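PDB 6FJN: fiber, which forms the trimeric spike of the adenovirus capsid, whose C-terminal knob domain, the part given here, attaches the virion to host-cell receptors. Local coordinates for the interface of chains A and B. Coordinates in Å, arbitrary orientation; residue numbers count along the deposited sequence, not the author numbering. Chains: chain A/B, Fiber.

The interface of chains A and B. Residues chain A 106-107, 121; chain B 8-10, 23, 25, 40.
A:Arg121, in the short 3-10 helix 120-122, reaches across to B:Asp9 and B:Thr25 and spends both N-H groups of one guanidinium nitrogen there, a worked example of how one long side chain can tie two copies of a protein together. Its NH1 donates to the backbone carbonyl O of B:Asp9 at 3.0 Å in a nearly straight bond (173° at H), and to the side-chain hydroxyl OG1 of B:Thr25, in strand 22-31, at 2.9 Å. Both acceptors lie close to the guanidinium plane, although the nitrogen sits well above the plane of the B:Asp9 carbonyl. OG1 of B:Thr25 stands beside its own backbone N (chi1 -54°) and opposite the carbonyl carbon, which turns the hydroxyl towards NH1.

Within chain A, NE of A:Arg121 donates to the carbonyl O of A:Ala107 at 2.8 Å, meeting a lone pair in the carbonyl plane, although the oxygen is tilted out of the guanidinium plane. This bond probably helps fix the guanidinium's rotation, while the chain from CG to NE is extended, with chi2 and chi3 both -176°, and carries the group over to its partners. NH2 of A:Arg121 lies 2.8 Å from the carbonyl O of B:Pro8, but no N-H of NH2 is aimed at this oxygen, leaving the approach close and polar without being a hydrogen bond.

Packing fills in around the arginine. The hydroxyl OG of B:Ser40 comes to 3.3 Å from CB of A:Arg121, a van der Waals contact, with B:Ser40 CB beside it. The methyl CG2 of B:Thr10 packs against the guanidinium, 3.6 Å from NH2 of A:Arg121. Farther along, the B:Pro8 ring packs on chain A, its CB against the A:Ala107 methyl CB at 3.8 Å and its CG against A:Thr106 CG2.

Behind the contact, a salt bridge within chain B joins B:Lys23 NZ to B:Asp9 OD1 at 2.8 Å; it probably steadies the acceptor loop and may temper the like charge of the lysine near A:Arg121. The patch thus pins a loop and strands of one knob to its neighbour, probably helping to hold the trimeric fiber head together.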
loop_
_atom_site.group_PDB
_atom_site.type_symbol
_atom_site.label_atom_id
_atom_site.label_comp_id
_atom_site.label_asym_id
_atom_site.label_seq_id
_atom_site.Cartn_x
_atom_site.Cartn_y
_atom_site.Cartn_z
ATOM N N THR A 106 -3.203 7.749 -20.162
ATOM C CA THR A 106 -2.064 7.091 -20.832
ATOM C C THR A 106 -1.638 5.840 -20.093
ATOM O O THR A 106 -1.444 4.750 -20.664
ATOM C CB THR A 106 -0.873 8.024 -20.982
ATOM O OG1 THR A 106 -1.321 9.180 -21.683
ATOM C CG2 THR A 106 0.268 7.369 -21.749
ATOM N N ALA A 107 -1.536 5.925 -18.760
ATOM C CA ALA A 107 -1.229 4.744 -17.937
ATOM C C ALA A 107 -2.347 3.729 -18.049
ATOM O O ALA A 107 -2.137 2.488 -18.071
ATOM C CB ALA A 107 -1.081 5.152 -16.488
ATOM N N ARG A 121 -1.500 -3.461 -15.855
ATOM C CA ARG A 121 -1.259 -2.366 -14.925
ATOM C C ARG A 121 -2.510 -1.529 -14.654
ATOM O O ARG A 121 -2.548 -0.779 -13.674
ATOM C CB ARG A 121 -0.138 -1.456 -15.416
ATOM C CG ARG A 121 -0.492 -0.591 -16.625
ATOM C CD ARG A 121 0.703 0.200 -17.110
ATOM N NE ARG A 121 0.299 1.072 -18.197
ATOM C CZ ARG A 121 1.090 1.713 -19.007
ATOM N NH1 ARG A 121 2.420 1.725 -18.884
ATOM N NH2 ARG A 121 0.528 2.389 -20.005
ATOM N N PRO B 8 4.216 7.107 -18.381
ATOM C CA PRO B 8 3.190 6.063 -18.343
ATOM C C PRO B 8 2.891 5.445 -19.704
ATOM O O PRO B 8 1.841 4.832 -19.865
ATOM C CB PRO B 8 1.953 6.867 -17.905
ATOM C CG PRO B 8 2.144 8.198 -18.501
ATOM C CD PRO B 8 3.625 8.456 -18.350
ATOM N N ASP B 9 3.749 5.621 -20.706
ATOM C CA ASP B 9 3.482 5.019 -22.022
ATOM C C ASP B 9 3.865 3.546 -21.981
ATOM O O ASP B 9 4.169 3.037 -20.917
ATOM C CB ASP B 9 4.214 5.799 -23.130
ATOM C CG ASP B 9 5.754 5.710 -23.065
ATOM O OD1 ASP B 9 6.299 4.800 -22.433
ATOM O OD2 ASP B 9 6.430 6.525 -23.748
ATOM N N THR B 10 3.831 2.867 -23.142
ATOM C CA THR B 10 4.227 1.469 -23.204
ATOM C C THR B 10 5.504 1.243 -24.023
ATOM O O THR B 10 5.756 0.109 -24.458
ATOM C CB THR B 10 3.071 0.589 -23.731
ATOM O OG1 THR B 10 2.590 1.084 -24.984
ATOM C CG2 THR B 10 1.955 0.545 -22.691
ATOM N N LYS B 23 8.508 -3.126 -20.719
ATOM C CA LYS B 23 8.194 -1.829 -20.179
ATOM C C LYS B 23 8.052 -1.993 -18.679
ATOM O O LYS B 23 7.117 -2.647 -18.193
ATOM C CB LYS B 23 6.856 -1.228 -20.758
ATOM C CG LYS B 23 6.335 0.043 -19.993
ATOM C CD LYS B 23 7.057 1.361 -20.324
ATOM C CE LYS B 23 6.751 2.509 -19.347
ATOM N NZ LYS B 23 7.001 3.833 -19.933
ATOM N N THR B 25 6.848 0.141 -15.726
ATOM C CA THR B 25 6.138 1.353 -15.373
ATOM C C THR B 25 6.442 1.641 -13.926
ATOM O O THR B 25 6.063 0.856 -13.070
ATOM C CB THR B 25 4.636 1.251 -15.616
ATOM O OG1 THR B 25 4.399 0.845 -16.958
ATOM C CG2 THR B 25 3.935 2.582 -15.374
ATOM N N SER B 40 4.850 -1.669 -12.121
ATOM C CA SER B 40 4.357 -2.813 -12.839
ATOM C C SER B 40 5.330 -3.083 -13.974
ATOM O O SER B 40 6.207 -2.236 -14.290
ATOM C CB SER B 40 2.975 -2.502 -13.413
ATOM O OG SER B 40 3.010 -1.439 -14.373
#